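PDB 5Y6I: transcriptional regulator KdgR from Pseudomonas aeruginosa, which probably binds DNA as a transcription factor of the IclR family, pairing a helix-turn-helix domain with a GAF-like C-terminal domain of the kind that binds effectors. Local coordinates for residues R105-T111 with V127-R132; G208-A214 with L227-A233; F113-W117 with T151-F155; A122-V127 with T138-L144. All blocks are in the same frame, centred on the assembly; numbering follows the deposited sequence.

Contact 1. Residues R105-T111 with V127-R132; sequences RDVLNET and VEQAVR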
loop_
_atom_site.group_PDB
_atom_site.type_symbol
_atom_site.label_atom_id
_atom_site.label_comp_id
_atom_site.label_asym_id
_atom_site.label_seq_id
_atom_site.Cartn_x
_atom_site.Cartn_y
_atom_site.Cartn_z
ATOM N N ARG A 105 -6.086 4.121 -25.309
ATOM C CA ARG A 105 -7.065 3.800 -26.336
ATOM C C ARG A 105 -6.974 4.783 -27.496
ATOM O O ARG A 105 -7.030 4.383 -28.660
ATOM C CB ARG A 105 -8.469 3.789 -25.728
ATOM C CG ARG A 105 -9.584 3.390 -26.694
ATOM C CD ARG A 105 -10.196 4.631 -27.299
ATOM N NE ARG A 105 -10.220 5.772 -26.369
ATOM C CZ ARG A 105 -11.265 6.108 -25.609
ATOM N NH1 ARG A 105 -12.373 5.375 -25.647
ATOM N NH2 ARG A 105 -11.201 7.165 -24.796
ATOM N N ASP A 106 -6.803 6.074 -27.203
ATOM C CA ASP A 106 -6.873 7.071 -28.265
ATOM C C ASP A 106 -5.649 7.044 -29.173
ATOM O O ASP A 106 -5.738 7.471 -30.329
ATOM C CB ASP A 106 -7.052 8.464 -27.668
ATOM C CG ASP A 106 -8.373 8.620 -26.960
ATOM O OD1 ASP A 106 -9.250 7.751 -27.158
ATOM O OD2 ASP A 106 -8.533 9.594 -26.201
ATOM N N VAL A 107 -4.506 6.557 -28.685
ATOM C CA VAL A 107 -3.328 6.493 -29.547
ATOM C C VAL A 107 -3.317 5.225 -30.395
ATOM O O VAL A 107 -2.855 5.251 -31.537
ATOM C CB VAL A 107 -2.029 6.607 -28.732
ATOM C CG1 VAL A 107 -1.797 8.045 -28.309
ATOM C CG2 VAL A 107 -2.089 5.708 -27.545
ATOM N N LEU A 108 -3.809 4.113 -29.864
ATOM C CA LEU A 108 -3.896 2.882 -30.632
ATOM C C LEU A 108 -5.178 2.773 -31.433
ATOM O O LEU A 108 -5.213 2.018 -32.414
ATOM C CB LEU A 108 -3.797 1.675 -29.702
ATOM C CG LEU A 108 -2.558 1.692 -28.811
ATOM C CD1 LEU A 108 -2.577 0.533 -27.844
ATOM C CD2 LEU A 108 -1.320 1.620 -29.697
ATOM N N ASN A 109 -6.212 3.519 -31.049
ATOM C CA ASN A 109 -7.583 3.248 -31.464
ATOM C C ASN A 109 -7.866 1.750 -31.410
ATOM O O ASN A 109 -8.345 1.142 -32.365
ATOM C CB ASN A 109 -7.879 3.809 -32.849
ATOM C CG ASN A 109 -9.376 3.957 -33.108
ATOM O OD1 ASN A 109 -10.181 3.967 -32.171
ATOM N ND2 ASN A 109 -9.752 4.076 -34.378
ATOM N N GLU A 110 -7.519 1.144 -30.278
ATOM C CA GLU A 110 -7.854 -0.240 -30.002
ATOM C C GLU A 110 -8.484 -0.308 -28.621
ATOM O O GLU A 110 -8.214 0.536 -27.762
ATOM C CB GLU A 110 -6.616 -1.164 -30.094
ATOM C CG GLU A 110 -5.754 -0.930 -31.333
ATOM C CD GLU A 110 -6.004 -1.985 -32.414
ATOM O OE1 GLU A 110 -7.059 -2.655 -32.326
ATOM O OE2 GLU A 110 -5.180 -2.126 -33.361
ATOM N N THR A 111 -9.347 -1.299 -28.414
ATOM C CA THR A 111 -10.033 -1.410 -27.131
ATOM C C THR A 111 -9.044 -1.826 -26.046
ATOM O O THR A 111 -8.392 -2.871 -26.158
ATOM C CB THR A 111 -11.195 -2.398 -27.239
ATOM O OG1 THR A 111 -12.082 -1.945 -28.264
ATOM C CG2 THR A 111 -11.979 -2.462 -25.934
ATOM N N VAL A 127 -13.447 -0.328 -19.198
ATOM C CA VAL A 127 -13.223 -0.601 -20.620
ATOM C C VAL A 127 -13.270 0.683 -21.434
ATOM O O VAL A 127 -14.248 1.434 -21.365
ATOM C CB VAL A 127 -14.276 -1.578 -21.184
ATOM C CG1 VAL A 127 -14.273 -1.553 -22.718
ATOM C CG2 VAL A 127 -14.038 -2.940 -20.673
ATOM N N GLU A 128 -12.255 0.899 -22.260
ATOM C CA GLU A 128 -12.264 1.988 -23.233
ATOM C C GLU A 128 -12.325 1.376 -24.626
ATOM O O GLU A 128 -11.357 0.754 -25.077
ATOM C CB GLU A 128 -11.034 2.885 -23.082
ATOM C CG GLU A 128 -11.069 3.859 -21.908
ATOM C CD GLU A 128 -12.214 4.851 -21.963
ATOM O OE1 GLU A 128 -12.794 5.090 -23.047
ATOM O OE2 GLU A 128 -12.531 5.418 -20.909
ATOM N N GLN A 129 -13.449 1.555 -25.307
ATOM C CA GLN A 129 -13.638 0.891 -26.588
ATOM C C GLN A 129 -13.002 1.687 -27.720
ATOM O O GLN A 129 -12.768 2.891 -27.618
ATOM C CB GLN A 129 -15.121 0.667 -26.877
ATOM C CG GLN A 129 -15.886 0.014 -25.737
ATOM C CD GLN A 129 -17.280 -0.397 -26.165
ATOM O OE1 GLN A 129 -17.786 0.077 -27.187
ATOM N NE2 GLN A 129 -17.910 -1.278 -25.395
ATOM N N ALA A 130 -12.685 0.980 -28.795
ATOM C CA ALA A 130 -12.290 1.636 -30.029
ATOM C C ALA A 130 -13.533 2.042 -30.794
ATOM O O ALA A 130 -14.503 1.283 -30.884
ATOM C CB ALA A 130 -11.432 0.711 -30.895
ATOM N N VAL A 131 -13.515 3.249 -31.343
ATOM C CA VAL A 131 -14.609 3.699 -32.186
ATOM C C VAL A 131 -14.202 3.385 -33.617
ATOM O O VAL A 131 -13.419 4.103 -34.232
ATOM C CB VAL A 131 -14.928 5.178 -31.979
ATOM C CG1 VAL A 131 -15.802 5.342 -30.747
ATOM C CG2 VAL A 131 -13.644 5.975 -31.822
ATOM N N ARG A 132 -14.686 2.263 -34.120
ATOM C CA ARG A 132 -14.603 1.955 -35.533
ATOM C C ARG A 132 -15.971 1.451 -35.956
ATOM O O ARG A 132 -16.810 1.129 -35.109
ATOM C CB ARG A 132 -13.507 0.919 -35.826
ATOM C CG ARG A 132 -12.212 1.138 -35.042
ATOM C CD ARG A 132 -11.221 -0.006 -35.268
ATOM N NE ARG A 132 -10.056 0.399 -36.058
ATOM C CZ ARG A 132 -8.823 0.515 -35.570
ATOM N NH1 ARG A 132 -8.598 0.248 -34.306
ATOM N NH2 ARG A 132 -7.815 0.888 -36.343
#
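Three residues, Arg105, Asn109 and Glu128, account for much of the surface buried where the end of helix 93-108 meets the chain leaving strand 121-128. Arg105 points from the last helical turn toward 127-132 and is held from several directions. Its NH1 forms a salt bridge with Glu128 OE1 at 2.6 Å and donates a nearly linear hydrogen bond to Gln129 O at 3.2 Å, while NE pairs with Asp106 OD1 at 2.3 Å, a very short distance. Arg105, Asp106 and Glu128 thus make a small charge network, and Glu128 CB lies over one face of the guanidinium. Asn109, with positive phi, is the first residue to leave the helix. Its carbonyl O and its OD1 rest on Ala130 CB, at 3.4 and 3.7 Å. Beyond this turn, Ala130 N donates to Thr111 OG1 at 3.0 Å, and Thr111 OG1 is also hydrogen-bonded to Val136 O. The backbone of Thr111 pairs with Val230 in the sheet. The turn from helix 93-108 into strand 111-118 is tied here to the end of the outer strand 121-128, within the GAF-like α/β domain of IclR regulators.

Contact 2. Residues G208-A214 with L227-A233; sequences GVEALSA and LTVVGPA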
loop_
_atom_site.group_PDB
_atom_site.type_symbol
_atom_site.label_atom_id
_atom_site.label_comp_id
_atom_site.label_asym_id
_atom_site.label_seq_id
_atom_site.Cartn_x
_atom_site.Cartn_y
_atom_site.Cartn_z
ATOM N N GLY A 208 -8.726 -15.270 -33.956
ATOM C CA GLY A 208 -9.012 -14.046 -34.662
ATOM C C GLY A 208 -9.069 -12.805 -33.799
ATOM O O GLY A 208 -9.220 -11.711 -34.345
ATOM N N VAL A 209 -8.970 -12.911 -32.474
ATOM C CA VAL A 209 -8.811 -11.714 -31.648
ATOM C C VAL A 209 -7.486 -11.821 -30.915
ATOM O O VAL A 209 -7.189 -12.843 -30.284
ATOM C CB VAL A 209 -9.992 -11.463 -30.680
ATOM C CG1 VAL A 209 -11.300 -11.585 -31.374
ATOM C CG2 VAL A 209 -9.966 -12.293 -29.473
ATOM N N GLU A 210 -6.667 -10.792 -31.060
ATOM C CA GLU A 210 -5.348 -10.745 -30.456
ATOM C C GLU A 210 -5.355 -9.753 -29.300
ATOM O O GLU A 210 -5.878 -8.639 -29.430
ATOM C CB GLU A 210 -4.292 -10.376 -31.499
ATOM C CG GLU A 210 -3.800 -11.553 -32.340
ATOM C CD GLU A 210 -4.891 -12.210 -33.160
ATOM O OE1 GLU A 210 -5.933 -11.560 -33.379
ATOM O OE2 GLU A 210 -4.709 -13.374 -33.597
ATOM N N ALA A 211 -4.789 -10.164 -28.169
ATOM C CA ALA A 211 -4.716 -9.322 -26.989
ATOM C C ALA A 211 -3.265 -9.096 -26.595
ATOM O O ALA A 211 -2.342 -9.753 -27.082
ATOM C CB ALA A 211 -5.499 -9.928 -25.817
ATOM N N LEU A 212 -3.080 -8.129 -25.708
ATOM C CA LEU A 212 -1.775 -7.783 -25.174
ATOM C C LEU A 212 -2.020 -7.295 -23.760
ATOM O O LEU A 212 -2.993 -6.576 -23.520
ATOM C CB LEU A 212 -1.096 -6.709 -26.016
ATOM C CG LEU A 212 0.401 -6.489 -25.846
ATOM C CD1 LEU A 212 1.156 -7.591 -26.572
ATOM C CD2 LEU A 212 0.805 -5.113 -26.366
ATOM N N SER A 213 -1.156 -7.706 -22.830
ATOM C CA SER A 213 -1.410 -7.518 -21.409
ATOM C C SER A 213 -0.127 -7.215 -20.659
ATOM O O SER A 213 0.897 -7.872 -20.876
ATOM C CB SER A 213 -2.035 -8.764 -20.797
ATOM O OG SER A 213 -3.203 -9.122 -21.491
ATOM N N ALA A 214 -0.217 -6.265 -19.727
ATOM C CA ALA A 214 0.858 -5.892 -18.829
ATOM C C ALA A 214 0.284 -5.640 -17.444
ATOM O O ALA A 214 -0.888 -5.265 -17.310
ATOM C CB ALA A 214 1.595 -4.634 -19.305
ATOM N N LEU A 227 -3.592 -4.358 -17.387
ATOM C CA LEU A 227 -4.092 -3.487 -18.435
ATOM C C LEU A 227 -3.765 -4.143 -19.767
ATOM O O LEU A 227 -2.694 -4.736 -19.930
ATOM C CB LEU A 227 -3.473 -2.086 -18.338
ATOM C CG LEU A 227 -4.311 -0.943 -18.917
ATOM C CD1 LEU A 227 -3.874 0.376 -18.283
ATOM C CD2 LEU A 227 -4.217 -0.861 -20.437
ATOM N N THR A 228 -4.682 -4.022 -20.720
ATOM C CA THR A 228 -4.761 -4.990 -21.799
ATOM C C THR A 228 -5.347 -4.355 -23.048
ATOM O O THR A 228 -6.379 -3.681 -22.970
ATOM C CB THR A 228 -5.646 -6.137 -21.361
ATOM O OG1 THR A 228 -6.703 -5.553 -20.606
ATOM C CG2 THR A 228 -4.937 -7.079 -20.465
ATOM N N VAL A 229 -4.719 -4.616 -24.193
ATOM C CA VAL A 229 -5.168 -4.116 -25.485
ATOM C C VAL A 229 -5.662 -5.296 -26.311
ATOM O O VAL A 229 -5.119 -6.404 -26.233
ATOM C CB VAL A 229 -4.031 -3.372 -26.211
ATOM C CG1 VAL A 229 -4.457 -2.961 -27.632
ATOM C CG2 VAL A 229 -3.586 -2.155 -25.396
ATOM N N VAL A 230 -6.692 -5.066 -27.124
ATOM C CA VAL A 230 -7.344 -6.191 -27.774
ATOM C C VAL A 230 -7.976 -5.737 -29.085
ATOM O O VAL A 230 -8.379 -4.579 -29.234
ATOM C CB VAL A 230 -8.354 -6.830 -26.788
ATOM C CG1 VAL A 230 -9.404 -5.824 -26.387
ATOM C CG2 VAL A 230 -8.963 -8.108 -27.349
ATOM N N GLY A 231 -8.028 -6.665 -30.056
ATOM C CA GLY A 231 -8.460 -6.373 -31.401
ATOM C C GLY A 231 -8.119 -7.482 -32.379
ATOM O O GLY A 231 -7.090 -8.142 -32.270
ATOM N N PRO A 232 -8.974 -7.690 -33.381
ATOM C CA PRO A 232 -8.738 -8.778 -34.344
ATOM C C PRO A 232 -7.444 -8.612 -35.141
ATOM O O PRO A 232 -6.912 -7.512 -35.295
ATOM C CB PRO A 232 -9.966 -8.705 -35.270
ATOM C CG PRO A 232 -11.008 -7.999 -34.480
ATOM C CD PRO A 232 -10.239 -6.989 -33.654
ATOM N N ALA A 233 -6.986 -9.743 -35.708
ATOM C CA ALA A 233 -5.631 -9.873 -36.256
ATOM C C ALA A 233 -5.332 -8.869 -37.363
ATOM O O ALA A 233 -4.197 -8.383 -37.465
ATOM C CB ALA A 233 -5.413 -11.297 -36.783
#
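Strands 209-214 and 227-232 run antiparallel at 164°, their axes approaching to 4.3 Å, and form one hairpin. Paired hydrogen bonds join Glu210 with Gly231, Leu212 with Val229 and Ala214 with Leu227; Leu212 N to Val229 O and Val229 N to Leu212 O both measure 2.7 Å. Glu210 has chi1 in m and chi2 in p, which folds the side chain back so that OE1 lies 3.5 Å from Ala233 CB. Leu212 (t, p) and Val229 (t) share a face with Leu227 (t, t), and Leu212 CB comes within 4.4 Å of Val229 CB. On the other face Val230 takes the p rotamer and sets its CG2 4.2 Å from Ala211 CB. Two hydroxyls on that face are engaged outside the hairpin: Ser213, in m, bonds through OG to Ser150 OG, and Thr228, in p, through OG1 to Phe113 O. Pro232 falls at a non-hydrogen-bonded pair with Val209, so its missing N-H costs this hairpin nothing. Strand 111-118 flanks the hairpin along 223-232, and strand 199-202 along 209-217. Helices 93-108 and 244-258 cover the face of Leu212 and Leu227, whereas helix 150-158 packs against that of Ala211 and Ser213.

Contact 3. Residues F113-W117 with T151-F155; sequences FLAVW and TGLVF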
loop_
_atom_site.group_PDB
_atom_site.type_symbol
_atom_site.label_atom_id
_atom_site.label_comp_id
_atom_site.label_asym_id
_atom_site.label_seq_id
_atom_site.Cartn_x
_atom_site.Cartn_y
_atom_site.Cartn_z
ATOM N N PHE A 113 -8.613 -2.384 -21.729
ATOM C CA PHE A 113 -9.414 -2.648 -20.540
ATOM C C PHE A 113 -8.529 -2.847 -19.312
ATOM O O PHE A 113 -7.334 -3.156 -19.411
ATOM C CB PHE A 113 -10.357 -3.858 -20.729
ATOM C CG PHE A 113 -9.672 -5.167 -21.103
ATOM C CD1 PHE A 113 -9.439 -6.148 -20.145
ATOM C CD2 PHE A 113 -9.368 -5.458 -22.430
ATOM C CE1 PHE A 113 -8.854 -7.380 -20.510
ATOM C CE2 PHE A 113 -8.790 -6.675 -22.801
ATOM C CZ PHE A 113 -8.530 -7.633 -21.847
ATOM N N LEU A 114 -9.127 -2.621 -18.146
ATOM C CA LEU A 114 -8.468 -2.852 -16.867
ATOM C C LEU A 114 -9.179 -3.993 -16.151
ATOM O O LEU A 114 -10.415 -4.015 -16.069
ATOM C CB LEU A 114 -8.473 -1.594 -15.998
ATOM C CG LEU A 114 -7.514 -1.587 -14.797
ATOM C CD1 LEU A 114 -6.067 -1.416 -15.251
ATOM C CD2 LEU A 114 -7.892 -0.477 -13.836
ATOM N N ALA A 115 -8.396 -4.947 -15.663
ATOM C CA ALA A 115 -8.906 -6.053 -14.875
ATOM C C ALA A 115 -8.180 -6.095 -13.542
ATOM O O ALA A 115 -6.997 -5.752 -13.454
ATOM C CB ALA A 115 -8.728 -7.380 -15.593
ATOM N N VAL A 116 -8.911 -6.510 -12.507
ATOM C CA VAL A 116 -8.359 -6.779 -11.183
ATOM C C VAL A 116 -8.681 -8.220 -10.812
ATOM O O VAL A 116 -9.456 -8.898 -11.484
ATOM C CB VAL A 116 -8.909 -5.820 -10.115
ATOM C CG1 VAL A 116 -8.688 -4.338 -10.535
ATOM C CG2 VAL A 116 -10.396 -6.135 -9.861
ATOM N N TRP A 117 -8.085 -8.679 -9.716
ATOM C CA TRP A 117 -8.199 -10.073 -9.292
ATOM C C TRP A 117 -9.311 -10.210 -8.256
ATOM O O TRP A 117 -9.245 -9.611 -7.176
ATOM C CB TRP A 117 -6.864 -10.577 -8.744
ATOM C CG TRP A 117 -6.853 -12.005 -8.339
ATOM C CD1 TRP A 117 -6.948 -12.514 -7.061
ATOM C CD2 TRP A 117 -6.799 -13.137 -9.212
ATOM N NE1 TRP A 117 -6.901 -13.885 -7.092
ATOM C CE2 TRP A 117 -6.815 -14.297 -8.398
ATOM C CE3 TRP A 117 -6.697 -13.287 -10.593
ATOM C CZ2 TRP A 117 -6.750 -15.584 -8.930
ATOM C CZ3 TRP A 117 -6.632 -14.571 -11.121
ATOM C CH2 TRP A 117 -6.668 -15.699 -10.292
ATOM N N THR A 151 -4.875 -11.578 -20.141
ATOM C CA THR A 151 -5.087 -11.016 -18.819
ATOM C C THR A 151 -4.885 -12.068 -17.733
ATOM O O THR A 151 -4.295 -11.792 -16.678
ATOM C CB THR A 151 -6.499 -10.445 -18.768
ATOM O OG1 THR A 151 -6.723 -9.623 -19.927
ATOM C CG2 THR A 151 -6.705 -9.633 -17.542
ATOM N N GLY A 152 -5.372 -13.287 -17.972
ATOM C CA GLY A 152 -5.228 -14.338 -16.985
ATOM C C GLY A 152 -3.804 -14.826 -16.856
ATOM O O GLY A 152 -3.383 -15.244 -15.771
ATOM N N LEU A 153 -3.036 -14.775 -17.949
ATOM C CA LEU A 153 -1.656 -15.252 -17.882
ATOM C C LEU A 153 -0.765 -14.288 -17.106
ATOM O O LEU A 153 0.104 -14.725 -16.342
ATOM C CB LEU A 153 -1.099 -15.499 -19.286
ATOM C CG LEU A 153 -1.778 -16.619 -20.086
ATOM C CD1 LEU A 153 -0.814 -17.308 -21.043
ATOM C CD2 LEU A 153 -2.379 -17.643 -19.163
ATOM N N VAL A 154 -0.958 -12.977 -17.276
ATOM C CA VAL A 154 -0.157 -12.033 -16.504
ATOM C C VAL A 154 -0.421 -12.217 -15.016
ATOM O O VAL A 154 0.512 -12.316 -14.214
ATOM C CB VAL A 154 -0.418 -10.584 -16.942
ATOM C CG1 VAL A 154 0.400 -9.623 -16.017
ATOM C CG2 VAL A 154 -0.064 -10.386 -18.413
ATOM N N PHE A 155 -1.695 -12.293 -14.627
ATOM C CA PHE A 155 -2.035 -12.629 -13.247
ATOM C C PHE A 155 -1.268 -13.872 -12.770
ATOM O O PHE A 155 -0.501 -13.810 -11.802
ATOM C CB PHE A 155 -3.556 -12.824 -13.123
ATOM C CG PHE A 155 -4.349 -11.518 -12.995
ATOM C CD1 PHE A 155 -4.033 -10.582 -12.028
ATOM C CD2 PHE A 155 -5.415 -11.241 -13.847
ATOM C CE1 PHE A 155 -4.763 -9.400 -11.899
ATOM C CE2 PHE A 155 -6.148 -10.047 -13.731
ATOM C CZ PHE A 155 -5.816 -9.133 -12.747
#
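Phe155 presents one face of its ring to the Trp117 indole, with Trp117 CE3 lying 3.8 Å from Phe155 CG. The two rings meet obliquely: the centroids of the phenyl and the six-membered indole ring are 5.4 Å apart and their planes are inclined at 54°. This is helix-on-sheet packing in the GAF-like domain of an IclR regulator, where helix 150-158 lies across one face of the central antiparallel sheet. The axes of 113-117 and 151-155 pass 9.9 Å apart and cross at -44°. No hydrogen bond joins the two segments. Phe155, which buries the most surface here, also meets the strand backbone: its CZ is 3.6 Å from Val116 C and 3.7 Å from Ala115 O, the latter near the plane of the ring. One helical turn earlier, Thr151 points at the strand, and the small Ala115 side chain points back at the helix. Phe155 also packs on Val226 and Ala122, in the strands flanking 111-118, and Trp117 touches Val131 of the second subunit. Ala115 CB meets Thr151 CG2 at 3.6 Å, and Phe113 CE1 approaches Thr151 OG1 edge-on at 3.1 Å.

Contact 4. Residues A122-V127 with T138-L144; sequences ATVVQV and TQVGSVL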
loop_
_atom_site.group_PDB
_atom_site.type_symbol
_atom_site.label_atom_id
_atom_site.label_comp_id
_atom_site.label_asym_id
_atom_site.label_seq_id
_atom_site.Cartn_x
_atom_site.Cartn_y
_atom_site.Cartn_z
ATOM N N ALA A 122 -9.489 -13.122 -13.088
ATOM C CA ALA A 122 -9.486 -11.889 -13.828
ATOM C C ALA A 122 -10.885 -11.411 -14.039
ATOM O O ALA A 122 -11.722 -12.107 -14.549
ATOM C CB ALA A 122 -8.792 -12.067 -15.144
ATOM N N THR A 123 -11.132 -10.197 -13.610
ATOM C CA THR A 123 -12.453 -9.604 -13.721
ATOM C C THR A 123 -12.298 -8.228 -14.356
ATOM O O THR A 123 -11.577 -7.376 -13.820
ATOM C CB THR A 123 -13.108 -9.503 -12.346
ATOM O OG1 THR A 123 -13.068 -10.781 -11.714
ATOM C CG2 THR A 123 -14.533 -9.072 -12.467
ATOM N N VAL A 124 -12.947 -8.024 -15.501
ATOM C CA VAL A 124 -12.847 -6.759 -16.222
ATOM C C VAL A 124 -13.749 -5.737 -15.540
ATOM O O VAL A 124 -14.962 -5.943 -15.428
ATOM C CB VAL A 124 -13.217 -6.938 -17.699
ATOM C CG1 VAL A 124 -13.247 -5.583 -18.429
ATOM C CG2 VAL A 124 -12.256 -7.937 -18.368
ATOM N N VAL A 125 -13.158 -4.638 -15.072
ATOM C CA VAL A 125 -13.880 -3.646 -14.284
ATOM C C VAL A 125 -13.976 -2.299 -14.976
ATOM O O VAL A 125 -14.596 -1.379 -14.425
ATOM C CB VAL A 125 -13.252 -3.470 -12.885
ATOM C CG1 VAL A 125 -13.445 -4.746 -12.061
ATOM C CG2 VAL A 125 -11.790 -3.076 -13.004
ATOM N N GLN A 126 -13.396 -2.149 -16.165
ATOM C CA GLN A 126 -13.343 -0.841 -16.803
ATOM C C GLN A 126 -12.806 -0.999 -18.226
ATOM O O GLN A 126 -11.829 -1.724 -18.437
ATOM C CB GLN A 126 -12.477 0.094 -15.945
ATOM C CG GLN A 126 -11.647 1.108 -16.644
ATOM C CD GLN A 126 -11.054 2.130 -15.664
ATOM O OE1 GLN A 126 -11.003 1.900 -14.458
ATOM N NE2 GLN A 126 -10.613 3.261 -16.187
ATOM N N VAL A 127 -13.447 -0.328 -19.198
ATOM C CA VAL A 127 -13.223 -0.601 -20.620
ATOM C C VAL A 127 -13.270 0.683 -21.434
ATOM O O VAL A 127 -14.248 1.434 -21.365
ATOM C CB VAL A 127 -14.276 -1.578 -21.184
ATOM C CG1 VAL A 127 -14.273 -1.553 -22.718
ATOM C CG2 VAL A 127 -14.038 -2.940 -20.673
ATOM N N THR A 138 -14.215 -6.393 -24.810
ATOM C CA THR A 138 -14.692 -7.041 -23.606
ATOM C C THR A 138 -15.756 -6.128 -23.010
ATOM O O THR A 138 -15.962 -5.004 -23.470
ATOM C CB THR A 138 -13.538 -7.301 -22.642
ATOM O OG1 THR A 138 -12.409 -7.772 -23.387
ATOM C CG2 THR A 138 -13.915 -8.357 -21.626
ATOM N N GLN A 139 -16.469 -6.611 -22.009
ATOM C CA GLN A 139 -17.366 -5.716 -21.308
ATOM C C GLN A 139 -17.079 -5.747 -19.815
ATOM O O GLN A 139 -16.598 -6.737 -19.266
ATOM C CB GLN A 139 -18.825 -6.044 -21.620
ATOM C CG GLN A 139 -19.365 -7.280 -20.998
ATOM C CD GLN A 139 -20.673 -7.670 -21.640
ATOM O OE1 GLN A 139 -20.696 -8.223 -22.741
ATOM N NE2 GLN A 139 -21.778 -7.350 -20.975
ATOM N N VAL A 140 -17.325 -4.610 -19.179
ATOM C CA VAL A 140 -17.162 -4.502 -17.742
ATOM C C VAL A 140 -17.984 -5.594 -17.097
ATOM O O VAL A 140 -19.134 -5.826 -17.482
ATOM C CB VAL A 140 -17.589 -3.097 -17.283
ATOM C CG1 VAL A 140 -17.575 -2.979 -15.773
ATOM C CG2 VAL A 140 -16.675 -2.051 -17.910
ATOM N N GLY A 141 -17.381 -6.307 -16.144
ATOM C CA GLY A 141 -18.028 -7.443 -15.526
ATOM C C GLY A 141 -17.678 -8.782 -16.140
ATOM O O GLY A 141 -18.087 -9.817 -15.601
ATOM N N SER A 142 -16.945 -8.805 -17.245
ATOM C CA SER A 142 -16.527 -10.075 -17.814
ATOM C C SER A 142 -15.426 -10.665 -16.957
ATOM O O SER A 142 -14.551 -9.946 -16.473
ATOM C CB SER A 142 -16.037 -9.891 -19.251
ATOM O OG SER A 142 -17.132 -9.823 -20.169
ATOM N N VAL A 143 -15.506 -11.972 -16.730
ATOM C CA VAL A 143 -14.452 -12.746 -16.078
ATOM C C VAL A 143 -13.749 -13.555 -17.163
ATOM O O VAL A 143 -14.399 -14.312 -17.886
ATOM C CB VAL A 143 -15.007 -13.678 -14.986
ATOM C CG1 VAL A 143 -13.873 -14.428 -14.312
ATOM C CG2 VAL A 143 -15.821 -12.891 -13.965
ATOM N N LEU A 144 -12.415 -13.399 -17.280
ATOM C CA LEU A 144 -11.652 -14.071 -18.326
ATOM C C LEU A 144 -11.000 -15.344 -17.782
ATOM O O LEU A 144 -10.867 -15.516 -16.565
ATOM C CB LEU A 144 -10.595 -13.109 -18.888
ATOM C CG LEU A 144 -11.020 -11.654 -19.139
ATOM C CD1 LEU A 144 -9.859 -10.788 -19.566
ATOM C CD2 LEU A 144 -12.122 -11.608 -20.195
#
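A classic beta bulge interrupts the strand 122-127: Val125 and Gln126 both face Leu114 of the neighbouring strand, and the psi of Val125 falls to -1°. Ahead of the bulge, the other edge of the strand bonds to an irregular loop running in the opposite direction. Leu144 N donates to Ala122 O at 3.1 Å, Val124 N to Ser142 O at 2.7 Å, and Gly141 N to Val124 O at 2.5 Å. Gly141 and Ser142 belong to a type II turn, Gln139 to Ser142, closed by Ser142 N to Gln139 O at 2.9 Å. Gly141 adopts the positive phi that suits its third position. Past the bulge, side chains take over, Val140 CG2 meeting Val127 CG2 at 3.9 Å. Val124 CG2 packs inward on Leu144 CD1 and Thr138 CG2, at 3.9 and 3.7 Å, and the Val124 side chain also touches Phe113 of strand 111-118. The result is a bulged outer strand of the GAF-like sheet, bordered by the loop that leads to helix 150-158.

In the fold
All four contacts lie in the C-terminal GAF-like domain and converge on its five-stranded sheet. Contacts 3 and 4 are closest, their centres 9 Å apart, and contact 4 is nested in the loop that contact 3 closes; a probable backbone hydrogen bond, Leu114 N to Gln126 O at 2.9 Å, joins them. Contact 2 lies about 12 Å from contact 3, centre to centre, and 11 Å from contact 1. Probable backbone hydrogen bonds, both 2.9 Å, link it to each: Thr228 O to Phe113 N for contact 3 and Thr111 O to Val230 N for contact 1. Contacts 1 and 4 share Val127. Strand 111-118 therefore connects the hairpin of contact 2 to the bulged outer strand.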